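Local coordinates for protein gamma-glutamyltranspeptidase (Ggt) (Helicobacter pylori 26695, PDB 5BPK) that probably catalyses hydrolysis and transfer of gamma-glutamyl groups from donors such as glutathione, as an Ntn-hydrolase made of two chains, at residues I68-A73 with K218-I223; V75-G80 with N168-S173; F87-L92 with N97-F102; I290-V295 with R320-D325; E297-S302 with I312-E317. One frame throughout, in Å; residues are numbered along the deposited sequence.

The contacts fall into two groups. Interactions 1 and 2 have centres 12 Å apart and touch through L72 CB and G80 CA, 4.0 Å apart. Both use the end of helix 61-75. Interactions 4 and 5, also 12 Å apart between centres, share helix 309-329. The centres of interactions 1 and 4 are about 37 Å apart, on opposite sides of the chain's centre. Interaction 3 is a hairpin of the antiparallel sheet; its centre is about 21 Å from that of interaction 1 and 22 Å from that of interaction 4. Its F87 side chain is about 6 Å from the bound dihydrooxazolyl amino acid. The H76 side chain of interaction 2 is about 10 Å from the same bound dihydrooxazolyl amino acid.

Interaction 1: residues I68-A73 with K218-I223; sequences IGFALA and KTLNQI
F70 is the residue of 68-73 that bridges to 218-223. Its ring stands between helix 61-75 and helix 214-226, and it meets two side chains spaced three residues apart. The CG of F70 lies beside its backbone N and anti to the carbonyl carbon (chi1 -71°). This sends the ring out from its helix toward L220 and I223. Near the base of the ring, F70 CD1 comes 4.1 Å from L220 CD2. At its far end, F70 CZ lies 4.2 Å from I223 CG2. Both methyls approach the ring obliquely. The F70 and L220 side chains run past each other in opposite directions. I223 uses the methyl branch that sits anti to its own backbone N.

Further along, A71 turns away from helix 214-226 and packs on A47 and I50 of helix 45-56. A73, one turn after F70, again points toward 218-223. Its CB stays 5.5 Å from L220 CD2, so it lines the same side without touching.

The two segments are not close. The nearest CA atoms, those of F70 and L220, are 8.4 Å apart. Neighbouring helices supply the other partners here: F70 also packs on L155 and I159 of helix 155-168 and on M143 of helix 139-150, while L220 touches I163 and I223 touches V140.

No hydrogen bond crosses this contact. It is a buried, wholly apolar meeting of one aromatic ring with two branched side chains, held by dispersion and by the exclusion of water within a helical cluster.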
# COMPACT_ATOMS: atom_id res chain seq x y z
N ILE A 68 -10.15 5.23 10.94
CA ILE A 68 -9.46 3.96 10.67
C ILE A 68 -7.94 4.09 10.66
O ILE A 68 -7.26 3.24 11.23
CB ILE A 68 -9.96 3.32 9.36
CG1 ILE A 68 -11.40 2.84 9.54
CG2 ILE A 68 -9.06 2.17 8.92
CD1 ILE A 68 -12.05 2.35 8.27
N GLY A 69 -7.42 5.14 10.03
CA GLY A 69 -5.99 5.39 9.99
C GLY A 69 -5.39 5.43 11.38
O GLY A 69 -4.35 4.83 11.64
N PHE A 70 -6.03 6.14 12.30
CA PHE A 70 -5.52 6.17 13.67
C PHE A 70 -5.75 4.87 14.45
O PHE A 70 -4.90 4.45 15.24
CB PHE A 70 -6.07 7.36 14.46
CG PHE A 70 -5.50 8.69 14.01
CD1 PHE A 70 -4.16 8.97 14.20
CD2 PHE A 70 -6.31 9.64 13.40
CE1 PHE A 70 -3.62 10.18 13.80
CE2 PHE A 70 -5.77 10.86 13.00
CZ PHE A 70 -4.42 11.13 13.21
N ALA A 71 -6.91 4.23 14.26
CA ALA A 71 -7.20 2.96 14.94
C ALA A 71 -6.19 1.87 14.56
O ALA A 71 -5.67 1.18 15.42
CB ALA A 71 -8.63 2.50 14.67
N LEU A 72 -5.89 1.75 13.27
CA LEU A 72 -4.92 0.75 12.82
C LEU A 72 -3.51 1.01 13.36
O LEU A 72 -2.71 0.08 13.53
CB LEU A 72 -4.88 0.68 11.28
CG LEU A 72 -6.08 0.07 10.57
CD1 LEU A 72 -5.98 0.30 9.05
CD2 LEU A 72 -6.20 -1.42 10.89
N ALA A 73 -3.19 2.28 13.61
CA ALA A 73 -1.90 2.64 14.23
C ALA A 73 -1.73 2.02 15.63
O ALA A 73 -0.59 1.87 16.12
CB ALA A 73 -1.72 4.17 14.29
N LYS A 218 -0.23 8.82 24.82
CA LYS A 218 0.27 10.18 25.04
C LYS A 218 0.47 10.92 23.72
O LYS A 218 0.08 12.06 23.57
CB LYS A 218 1.61 10.16 25.81
CG LYS A 218 1.51 10.36 27.30
CD LYS A 218 2.88 10.56 27.95
CE LYS A 218 3.46 11.96 27.70
NZ LYS A 218 4.88 12.08 28.18
N THR A 219 1.10 10.26 22.76
CA THR A 219 1.34 10.88 21.45
C THR A 219 0.03 11.19 20.72
O THR A 219 -0.14 12.29 20.17
CB THR A 219 2.23 9.99 20.58
OG1 THR A 219 3.46 9.74 21.28
CG2 THR A 219 2.52 10.68 19.25
N LEU A 220 -0.89 10.23 20.73
CA LEU A 220 -2.20 10.42 20.12
C LEU A 220 -2.97 11.55 20.80
O LEU A 220 -3.67 12.32 20.13
CB LEU A 220 -3.01 9.12 20.18
CG LEU A 220 -2.48 7.98 19.30
CD1 LEU A 220 -3.31 6.73 19.52
CD2 LEU A 220 -2.45 8.36 17.83
N ASN A 221 -2.80 11.68 22.11
CA ASN A 221 -3.44 12.78 22.84
C ASN A 221 -2.88 14.16 22.46
O ASN A 221 -3.63 15.14 22.43
CB ASN A 221 -3.36 12.55 24.35
CG ASN A 221 -4.61 11.88 24.90
OD1 ASN A 221 -5.70 12.43 24.82
ND2 ASN A 221 -4.44 10.69 25.49
N GLN A 222 -1.58 14.23 22.18
CA GLN A 222 -0.97 15.46 21.66
C GLN A 222 -1.57 15.84 20.31
O GLN A 222 -1.85 17.01 20.05
CB GLN A 222 0.56 15.31 21.51
CG GLN A 222 1.31 15.39 22.82
CD GLN A 222 1.07 16.72 23.54
OE1 GLN A 222 0.32 16.77 24.51
NE2 GLN A 222 1.67 17.79 23.04
N ILE A 223 -1.80 14.83 19.48
CA ILE A 223 -2.40 15.04 18.17
C ILE A 223 -3.86 15.49 18.34
O ILE A 223 -4.29 16.43 17.68
CB ILE A 223 -2.28 13.78 17.29
CG1 ILE A 223 -0.79 13.47 17.03
CG2 ILE A 223 -3.04 13.96 15.97
CD1 ILE A 223 -0.51 12.04 16.53

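Interaction 2: residues V75-G80 with N168-S173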
# COMPACT_ATOMS: atom_id res chain seq x y z
N VAL A 75 -4.01 -0.92 16.75
CA VAL A 75 -4.39 -2.34 16.77
C VAL A 75 -3.67 -3.21 15.74
O VAL A 75 -3.76 -4.43 15.80
CB VAL A 75 -5.91 -2.54 16.61
CG1 VAL A 75 -6.65 -1.81 17.74
CG2 VAL A 75 -6.42 -2.06 15.23
N HIS A 76 -2.97 -2.57 14.80
CA HIS A 76 -2.23 -3.30 13.76
C HIS A 76 -0.84 -2.70 13.56
O HIS A 76 -0.50 -2.27 12.46
CB HIS A 76 -3.06 -3.24 12.47
CG HIS A 76 -2.57 -4.13 11.37
ND1 HIS A 76 -1.70 -5.18 11.58
CD2 HIS A 76 -2.81 -4.11 10.03
CE1 HIS A 76 -1.46 -5.78 10.43
NE2 HIS A 76 -2.12 -5.15 9.48
N PRO A 77 -0.01 -2.69 14.63
CA PRO A 77 1.27 -1.98 14.59
C PRO A 77 2.33 -2.55 13.63
O PRO A 77 3.32 -1.88 13.35
CB PRO A 77 1.75 -2.02 16.05
CG PRO A 77 0.96 -3.06 16.71
CD PRO A 77 -0.31 -3.22 15.97
N ALA A 78 2.10 -3.76 13.11
CA ALA A 78 2.96 -4.28 12.06
C ALA A 78 2.89 -3.43 10.78
O ALA A 78 3.84 -3.41 9.99
CB ALA A 78 2.64 -5.75 11.73
N ALA A 79 1.78 -2.73 10.57
CA ALA A 79 1.49 -2.10 9.27
C ALA A 79 0.81 -0.75 9.45
O ALA A 79 1.27 0.27 8.91
CB ALA A 79 0.61 -3.01 8.43
N GLY A 80 -0.31 -0.76 10.18
CA GLY A 80 -0.94 0.47 10.64
C GLY A 80 0.06 1.26 11.47
O GLY A 80 0.92 0.68 12.14
N ASN A 168 -6.24 1.43 27.18
CA ASN A 168 -6.87 0.32 27.88
C ASN A 168 -6.40 -1.03 27.37
O ASN A 168 -6.51 -2.05 28.06
CB ASN A 168 -8.41 0.40 27.76
CG ASN A 168 -8.98 1.72 28.27
OD1 ASN A 168 -8.40 2.37 29.14
ND2 ASN A 168 -10.13 2.11 27.74
N GLY A 169 -5.89 -1.04 26.14
CA GLY A 169 -5.36 -2.24 25.53
C GLY A 169 -6.35 -3.09 24.77
O GLY A 169 -7.57 -2.84 24.75
N TYR A 170 -5.79 -4.09 24.10
CA TYR A 170 -6.54 -5.10 23.37
C TYR A 170 -5.77 -6.41 23.41
O TYR A 170 -4.55 -6.42 23.64
CB TYR A 170 -6.80 -4.66 21.92
CG TYR A 170 -5.55 -4.45 21.11
CD1 TYR A 170 -4.90 -3.22 21.09
CD2 TYR A 170 -5.01 -5.48 20.35
CE1 TYR A 170 -3.72 -3.03 20.35
CE2 TYR A 170 -3.84 -5.31 19.60
CZ TYR A 170 -3.21 -4.08 19.60
OH TYR A 170 -2.05 -3.88 18.87
N ALA A 171 -6.48 -7.51 23.20
CA ALA A 171 -5.88 -8.83 23.28
C ALA A 171 -5.10 -9.15 22.01
O ALA A 171 -5.59 -8.96 20.91
CB ALA A 171 -6.96 -9.89 23.51
N ILE A 172 -3.88 -9.66 22.19
CA ILE A 172 -3.03 -10.05 21.07
C ILE A 172 -3.67 -11.27 20.38
O ILE A 172 -4.04 -12.24 21.04
CB ILE A 172 -1.59 -10.39 21.54
CG1 ILE A 172 -0.86 -9.15 22.07
CG2 ILE A 172 -0.78 -11.03 20.41
CD1 ILE A 172 -0.61 -8.07 21.02
N SER A 173 -3.81 -11.21 19.06
CA SER A 173 -4.38 -12.31 18.29
C SER A 173 -3.32 -13.37 18.04
O SER A 173 -2.13 -13.14 18.29
CB SER A 173 -4.94 -11.80 16.96
OG SER A 173 -3.91 -11.36 16.09
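The C-terminal end of helix 61-75 and the turn that follows it meet Y170, which stands on the short strand 170-171. That strand pairs with 210-211 in a small two-stranded antiparallel sheet. V75 is the last helical residue, and H76 breaks the helix.

V75 lies against the tyrosine ring. Its CG1 methyl sits over one face, 4.2 Å from the ring centroid and 20° off the normal, in a CH-pi contact displaced toward the rim. The closest ring carbon to this methyl is Y170 CD1, 4.0 Å from V75 CG1. The far end of the ring is set against the backbone: Y170 CZ lies 3.5 Å from V75 CA. Beyond it, Y170 OH is 3.4 Å from P77 CD, so the proline ring packs at the hydroxyl. Y170 CG sits between its backbone N and carbonyl carbon (chi1 61°), a setting that aims the ring at the helix end.

The hydroxyl is hydrogen-bonded to V74 O. Further along the turn, A79 packs on T1 of the other chain. In Ntn-hydrolases the N-terminal residue of that chain is generally the nucleophile.

The tyrosine thus makes an apolar and a polar contact with the helix end. Its face takes the valine methyl, while its hydroxyl satisfies a carbonyl of the last turn, which probably helps hold the ring against the helix end.

Interaction 3: residues F87-L92 with N97-F102. With EDO (1,2-ethanediol), chain P.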
# COMPACT_ATOMS: atom_id res chain seq x y z
N PHE A 87 -0.75 6.81 0.81
CA PHE A 87 -1.51 7.51 -0.21
C PHE A 87 -3.00 7.32 0.01
O PHE A 87 -3.45 6.24 0.43
CB PHE A 87 -1.17 6.97 -1.60
CG PHE A 87 0.30 7.02 -1.93
CD1 PHE A 87 0.91 8.22 -2.22
CD2 PHE A 87 1.04 5.86 -1.96
CE1 PHE A 87 2.28 8.27 -2.53
CE2 PHE A 87 2.41 5.88 -2.28
CZ PHE A 87 3.03 7.10 -2.56
N ALA A 88 -3.78 8.33 -0.35
CA ALA A 88 -5.24 8.20 -0.37
C ALA A 88 -5.74 8.68 -1.72
O ALA A 88 -5.44 9.80 -2.13
CB ALA A 88 -5.88 9.03 0.72
N VAL A 89 -6.47 7.82 -2.41
CA VAL A 89 -7.15 8.18 -3.63
C VAL A 89 -8.63 8.39 -3.26
O VAL A 89 -9.26 7.54 -2.61
CB VAL A 89 -6.92 7.11 -4.73
CG1 VAL A 89 -7.88 7.29 -5.89
CG2 VAL A 89 -5.48 7.19 -5.21
N ILE A 90 -9.17 9.54 -3.65
CA ILE A 90 -10.47 9.97 -3.16
C ILE A 90 -11.34 10.39 -4.33
O ILE A 90 -10.90 11.15 -5.17
CB ILE A 90 -10.34 11.15 -2.19
CG1 ILE A 90 -9.48 10.76 -0.97
CG2 ILE A 90 -11.74 11.63 -1.76
CD1 ILE A 90 -9.05 11.93 -0.09
N HIS A 91 -12.57 9.86 -4.37
CA HIS A 91 -13.59 10.32 -5.31
C HIS A 91 -14.65 11.02 -4.49
O HIS A 91 -15.18 10.45 -3.55
CB HIS A 91 -14.19 9.15 -6.10
CG HIS A 91 -15.39 9.53 -6.90
ND1 HIS A 91 -15.31 10.03 -8.19
CD2 HIS A 91 -16.71 9.53 -6.58
CE1 HIS A 91 -16.53 10.29 -8.63
NE2 HIS A 91 -17.40 10.00 -7.67
N LEU A 92 -14.93 12.28 -4.84
CA LEU A 92 -15.87 13.10 -4.11
C LEU A 92 -17.23 13.05 -4.78
O LEU A 92 -17.34 12.79 -5.99
CB LEU A 92 -15.39 14.55 -4.05
CG LEU A 92 -14.08 14.80 -3.30
CD1 LEU A 92 -13.68 16.25 -3.45
CD2 LEU A 92 -14.23 14.41 -1.84
N ASN A 97 -11.92 13.81 -8.63
CA ASN A 97 -11.02 12.74 -8.19
C ASN A 97 -9.67 13.34 -7.83
O ASN A 97 -9.09 14.10 -8.61
CB ASN A 97 -10.85 11.69 -9.29
CG ASN A 97 -12.17 11.08 -9.71
OD1 ASN A 97 -12.81 10.36 -8.94
ND2 ASN A 97 -12.59 11.38 -10.92
N VAL A 98 -9.19 13.03 -6.62
CA VAL A 98 -7.94 13.61 -6.14
C VAL A 98 -7.10 12.53 -5.50
O VAL A 98 -7.62 11.49 -5.10
CB VAL A 98 -8.20 14.76 -5.14
CG1 VAL A 98 -9.10 15.83 -5.78
CG2 VAL A 98 -8.82 14.22 -3.87
N ALA A 99 -5.79 12.76 -5.45
CA ALA A 99 -4.85 11.83 -4.84
C ALA A 99 -4.07 12.59 -3.79
O ALA A 99 -3.56 13.68 -4.06
CB ALA A 99 -3.92 11.25 -5.87
N LEU A 100 -4.02 12.05 -2.58
CA LEU A 100 -3.24 12.64 -1.51
C LEU A 100 -1.95 11.84 -1.31
O LEU A 100 -1.98 10.65 -1.05
CB LEU A 100 -4.04 12.66 -0.21
CG LEU A 100 -3.34 13.24 1.01
CD1 LEU A 100 -2.91 14.67 0.81
CD2 LEU A 100 -4.24 13.08 2.24
N ASP A 101 -0.83 12.54 -1.46
CA ASP A 101 0.51 12.01 -1.25
C ASP A 101 0.92 12.39 0.18
O ASP A 101 1.23 13.55 0.45
CB ASP A 101 1.45 12.63 -2.31
CG ASP A 101 2.94 12.39 -2.07
OD1 ASP A 101 3.34 11.79 -1.05
OD2 ASP A 101 3.71 12.87 -2.93
N PHE A 102 0.90 11.40 1.08
CA PHE A 102 1.53 11.54 2.39
C PHE A 102 2.67 10.53 2.57
O PHE A 102 2.89 9.96 3.64
CB PHE A 102 0.50 11.56 3.54
CG PHE A 102 -0.37 10.32 3.66
CD1 PHE A 102 -1.55 10.21 2.93
CD2 PHE A 102 -0.09 9.35 4.61
CE1 PHE A 102 -2.38 9.10 3.10
CE2 PHE A 102 -0.92 8.23 4.77
CZ PHE A 102 -2.07 8.12 4.01
C1 EDO P . -20.00 8.48 -6.85
O1 EDO P . -21.02 7.46 -6.73
C2 EDO P . -20.60 9.88 -6.79
O2 EDO P . -20.09 10.73 -7.84
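H91 and N97 face each other at the turn end of the beta hairpin formed by strands 85-91 and 97-102. Their side chains cross at a slant, with ring and amide planes 33° apart. H91 CG is anti to its backbone N (chi1 170°), and this brings ND1 over to the neighbouring strand. H91 ND1 donates to N97 OD1 at 2.6 Å. The acceptor lies in the imidazole plane, but the donor is tilted from the amide plane. On the far edge, H91 NE2 is hydrogen-bonded to O2 of an ethanediol, probably from the crystallisation liquor, at 2.8 Å.

At the open end F87 and D101 lie side by side, pointing the same way. F87 CD1 is 3.9 Å from D101 CA. The D101 carboxylate is held by R264 and by R69 of the other chain. From the opposite side of the sheet, F102 CE1 is 3.6 Å from F87 N, which lies over one face of the ring, toward the rim.

A88 pairs with L100 and I90 with V98 through four backbone bonds; the shortest is L100 N to A88 O, 2.7 Å. Strand 85-91 also pairs with a strand of the other chain. The bond from ND1 to N97 probably limits rotation of the imidazole beside that interface.

Interaction 4: residues I290-V295 with R320-D325; sequences IQILNV and RQAYAD
D325 OD2 is gripped by two groups: Q291 NE2 from the facing helix and the hydroxyl of Y348. Q291 NE2 donates to D325 OD2 at 2.8 Å, with an N-H...O angle of 149°. It arrives on the anti side of the carboxylate, somewhat out of its plane, although the amide and carboxylate planes are nearly parallel. Q291 reaches this far because its chain is fully extended, starting with CG anti to the backbone N (chi1 179°). Its other amide atom, OE1, is hydrogen-bonded to H288 ND1, so the amide is pinned at both ends.

The second carboxylate oxygen is held as well. Q321 NE2 donates to D325 OD1 at 2.9 Å from above the carboxylate plane, and the backbone N of G370 adds another bond. The carboxylate is buried, and its several donors would probably stabilise a negative charge.

A322 packs beside this polar group. Its CB lies 3.6 Å from Q291 OE1 and 3.7 Å from I292 CG1.

The two helical segments run roughly antiparallel, 150° between directions, with axes 9.8 Å apart. Helix 346-354 covers Q291 and Q321 through I352. I290 and L293 rest on strand 262-271, while Y323 and A324 pack against the other chain.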
# COMPACT_ATOMS: atom_id res chain seq x y z
N ILE A 290 -2.64 0.75 -14.89
CA ILE A 290 -3.36 1.21 -16.08
C ILE A 290 -2.69 0.70 -17.36
O ILE A 290 -3.36 0.29 -18.31
CB ILE A 290 -3.49 2.76 -16.07
CG1 ILE A 290 -4.51 3.17 -15.00
CG2 ILE A 290 -3.87 3.33 -17.45
CD1 ILE A 290 -4.45 4.61 -14.60
N GLN A 291 -1.36 0.73 -17.38
CA GLN A 291 -0.56 0.17 -18.47
C GLN A 291 -0.92 -1.30 -18.75
O GLN A 291 -1.16 -1.68 -19.90
CB GLN A 291 0.94 0.30 -18.14
CG GLN A 291 1.90 -0.26 -19.20
CD GLN A 291 3.36 -0.12 -18.80
OE1 GLN A 291 3.68 0.30 -17.68
NE2 GLN A 291 4.25 -0.49 -19.70
N ILE A 292 -0.95 -2.11 -17.70
CA ILE A 292 -1.17 -3.56 -17.85
C ILE A 292 -2.61 -3.84 -18.31
O ILE A 292 -2.85 -4.63 -19.23
CB ILE A 292 -0.82 -4.32 -16.55
CG1 ILE A 292 0.68 -4.23 -16.26
CG2 ILE A 292 -1.20 -5.78 -16.66
CD1 ILE A 292 1.05 -4.50 -14.81
N LEU A 293 -3.57 -3.17 -17.69
CA LEU A 293 -4.96 -3.20 -18.16
C LEU A 293 -5.08 -2.78 -19.63
O LEU A 293 -5.83 -3.40 -20.39
CB LEU A 293 -5.86 -2.32 -17.28
CG LEU A 293 -6.19 -2.91 -15.89
CD1 LEU A 293 -6.94 -1.92 -15.01
CD2 LEU A 293 -7.00 -4.22 -16.00
N ASN A 294 -4.37 -1.72 -20.03
CA ASN A 294 -4.39 -1.28 -21.42
C ASN A 294 -3.96 -2.39 -22.35
O ASN A 294 -4.55 -2.55 -23.41
CB ASN A 294 -3.50 -0.06 -21.69
CG ASN A 294 -4.04 1.24 -21.14
OD1 ASN A 294 -5.23 1.39 -20.87
ND2 ASN A 294 -3.15 2.23 -21.02
N VAL A 295 -2.89 -3.11 -21.99
CA VAL A 295 -2.42 -4.21 -22.84
C VAL A 295 -3.51 -5.28 -22.93
O VAL A 295 -3.88 -5.72 -24.03
CB VAL A 295 -1.09 -4.85 -22.31
CG1 VAL A 295 -0.67 -6.04 -23.18
CG2 VAL A 295 0.03 -3.83 -22.26
N ARG A 320 5.41 -8.21 -17.36
CA ARG A 320 6.85 -8.30 -17.59
C ARG A 320 7.38 -6.99 -18.14
O ARG A 320 8.38 -6.48 -17.64
CB ARG A 320 7.15 -9.42 -18.57
CG ARG A 320 8.62 -9.79 -18.68
CD ARG A 320 8.86 -10.63 -19.92
NE ARG A 320 8.13 -11.90 -19.95
CZ ARG A 320 8.53 -13.02 -19.35
NH1 ARG A 320 9.64 -13.05 -18.61
NH2 ARG A 320 7.82 -14.14 -19.48
N GLN A 321 6.72 -6.44 -19.15
CA GLN A 321 7.15 -5.17 -19.74
C GLN A 321 6.99 -4.01 -18.76
O GLN A 321 7.87 -3.16 -18.65
CB GLN A 321 6.37 -4.85 -21.02
CG GLN A 321 6.87 -3.62 -21.78
CD GLN A 321 8.29 -3.79 -22.31
OE1 GLN A 321 8.56 -4.71 -23.09
NE2 GLN A 321 9.20 -2.92 -21.89
N ALA A 322 5.86 -3.98 -18.05
CA ALA A 322 5.59 -2.92 -17.10
C ALA A 322 6.66 -2.82 -16.02
O ALA A 322 7.11 -1.72 -15.68
CB ALA A 322 4.19 -3.08 -16.46
N TYR A 323 7.08 -3.97 -15.48
CA TYR A 323 8.09 -3.97 -14.41
C TYR A 323 9.48 -3.62 -14.94
O TYR A 323 10.26 -2.99 -14.23
CB TYR A 323 8.09 -5.26 -13.60
CG TYR A 323 6.97 -5.35 -12.58
CD1 TYR A 323 5.72 -5.84 -12.92
CD2 TYR A 323 7.16 -4.91 -11.27
CE1 TYR A 323 4.70 -5.92 -11.99
CE2 TYR A 323 6.13 -4.98 -10.33
CZ TYR A 323 4.89 -5.49 -10.71
OH TYR A 323 3.85 -5.58 -9.80
N ALA A 324 9.77 -3.97 -16.19
CA ALA A 324 11.01 -3.50 -16.80
C ALA A 324 10.98 -1.98 -16.90
O ALA A 324 11.95 -1.29 -16.57
CB ALA A 324 11.22 -4.15 -18.15
N ASP A 325 9.84 -1.45 -17.35
CA ASP A 325 9.68 -0.00 -17.50
C ASP A 325 9.84 0.68 -16.15
O ASP A 325 10.49 1.71 -16.04
CB ASP A 325 8.30 0.32 -18.10
CG ASP A 325 8.15 -0.12 -19.54
OD1 ASP A 325 9.17 -0.54 -20.16
OD2 ASP A 325 7.01 -0.02 -20.06

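Interaction 5: residues E297-S302 with I312-E317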
# COMPACT_ATOMS: atom_id res chain seq x y z
N GLU A 297 -6.66 -5.07 -22.52
CA GLU A 297 -7.89 -4.59 -23.19
C GLU A 297 -7.95 -5.01 -24.66
O GLU A 297 -9.05 -5.09 -25.25
CB GLU A 297 -8.00 -3.06 -23.08
CG GLU A 297 -9.40 -2.53 -23.30
CD GLU A 297 -9.50 -1.00 -23.18
OE1 GLU A 297 -8.56 -0.27 -23.59
OE2 GLU A 297 -10.54 -0.52 -22.71
N ASN A 298 -6.79 -5.27 -25.26
CA ASN A 298 -6.73 -5.71 -26.65
C ASN A 298 -7.23 -7.13 -26.90
O ASN A 298 -7.41 -7.53 -28.06
CB ASN A 298 -5.31 -5.56 -27.18
CG ASN A 298 -4.91 -4.10 -27.36
OD1 ASN A 298 -5.30 -3.46 -28.35
ND2 ASN A 298 -4.16 -3.57 -26.40
N ALA A 299 -7.45 -7.88 -25.83
CA ALA A 299 -7.98 -9.23 -25.93
C ALA A 299 -9.38 -9.30 -25.31
O ALA A 299 -9.67 -8.59 -24.36
CB ALA A 299 -7.03 -10.20 -25.22
N ASP A 300 -10.23 -10.16 -25.86
CA ASP A 300 -11.51 -10.47 -25.21
C ASP A 300 -11.26 -11.55 -24.16
O ASP A 300 -11.42 -12.74 -24.40
CB ASP A 300 -12.54 -10.95 -26.24
CG ASP A 300 -13.90 -11.26 -25.61
OD1 ASP A 300 -14.09 -10.97 -24.41
OD2 ASP A 300 -14.78 -11.77 -26.33
N LEU A 301 -10.87 -11.11 -22.96
CA LEU A 301 -10.56 -12.06 -21.90
C LEU A 301 -11.80 -12.83 -21.45
O LEU A 301 -11.71 -14.02 -21.11
CB LEU A 301 -9.91 -11.35 -20.72
CG LEU A 301 -8.59 -10.63 -20.98
CD1 LEU A 301 -8.14 -10.01 -19.67
CD2 LEU A 301 -7.48 -11.53 -21.55
N SER A 302 -12.98 -12.20 -21.49
CA SER A 302 -14.21 -12.84 -21.03
C SER A 302 -14.52 -14.14 -21.79
O SER A 302 -15.15 -15.03 -21.24
CB SER A 302 -15.40 -11.89 -21.13
OG SER A 302 -15.84 -11.75 -22.47
N ILE A 312 -3.90 -15.65 -18.83
CA ILE A 312 -2.78 -15.48 -17.89
C ILE A 312 -1.52 -15.04 -18.65
O ILE A 312 -0.78 -14.15 -18.19
CB ILE A 312 -2.53 -16.78 -17.10
CG1 ILE A 312 -3.73 -17.10 -16.18
CG2 ILE A 312 -1.23 -16.71 -16.28
CD1 ILE A 312 -3.71 -18.47 -15.58
N HIS A 313 -1.30 -15.66 -19.80
CA HIS A 313 -0.16 -15.34 -20.69
C HIS A 313 -0.17 -13.87 -21.12
O HIS A 313 0.85 -13.17 -21.00
CB HIS A 313 -0.18 -16.28 -21.91
CG HIS A 313 0.88 -15.98 -22.92
ND1 HIS A 313 2.19 -15.74 -22.58
CD2 HIS A 313 0.83 -15.93 -24.27
CE1 HIS A 313 2.90 -15.54 -23.68
NE2 HIS A 313 2.10 -15.65 -24.72
N ILE A 314 -1.31 -13.39 -21.60
CA ILE A 314 -1.41 -11.99 -22.02
C ILE A 314 -1.10 -11.05 -20.85
O ILE A 314 -0.29 -10.11 -20.98
CB ILE A 314 -2.79 -11.68 -22.62
CG1 ILE A 314 -2.96 -12.43 -23.95
CG2 ILE A 314 -2.96 -10.20 -22.84
CD1 ILE A 314 -4.39 -12.48 -24.44
N ALA A 315 -1.73 -11.29 -19.71
CA ALA A 315 -1.48 -10.49 -18.50
C ALA A 315 -0.02 -10.53 -18.06
O ALA A 315 0.55 -9.49 -17.71
CB ALA A 315 -2.38 -10.96 -17.35
N ALA A 316 0.56 -11.73 -18.03
CA ALA A 316 1.92 -11.91 -17.54
C ALA A 316 2.95 -11.23 -18.44
O ALA A 316 3.93 -10.68 -17.95
CB ALA A 316 2.24 -13.41 -17.37
N GLU A 317 2.76 -11.31 -19.76
CA GLU A 317 3.67 -10.59 -20.66
C GLU A 317 3.54 -9.07 -20.52
O GLU A 317 4.54 -8.34 -20.60
CB GLU A 317 3.50 -11.04 -22.10
CG GLU A 317 3.87 -12.52 -22.32
CD GLU A 317 5.27 -12.84 -21.81
OE1 GLU A 317 6.23 -12.38 -22.43
OE2 GLU A 317 5.39 -13.54 -20.77
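A299 and L301 flank an inverse gamma turn centred on D300, and both rest on the same methyl, I314 CD1. A299 CB comes within 3.6 Å of I314 CD1. L301 touches it more loosely, with CD2 4.3 Å from I314 CD1. The turn is closed by a weak backbone bond from L301 N to A299 O, 3.1 Å long. D300 at its centre points away from the helix. There S302 OG donates to D300 OD1 at 2.7 Å, on the syn lone pair, and ties the outer side of the turn.

This turn belongs to the loop joining helix 285-296 to helix 309-329, so the contact lays the connection against the helix it leads into. I314 CG1 lies beside the backbone N, anti to the carbonyl carbon (chi1 -68°). CD1 continues outward from there, and this tip alone meets the loop. No hydrogen bond runs between the segments.

F353 of helix 346-354 packs on both A299 and I314, while M296 and Y271 touch L301. A299 O is hydrogen-bonded to R272 NH2. At the chain interface, L301 and S302 pack on D110 of the other chain.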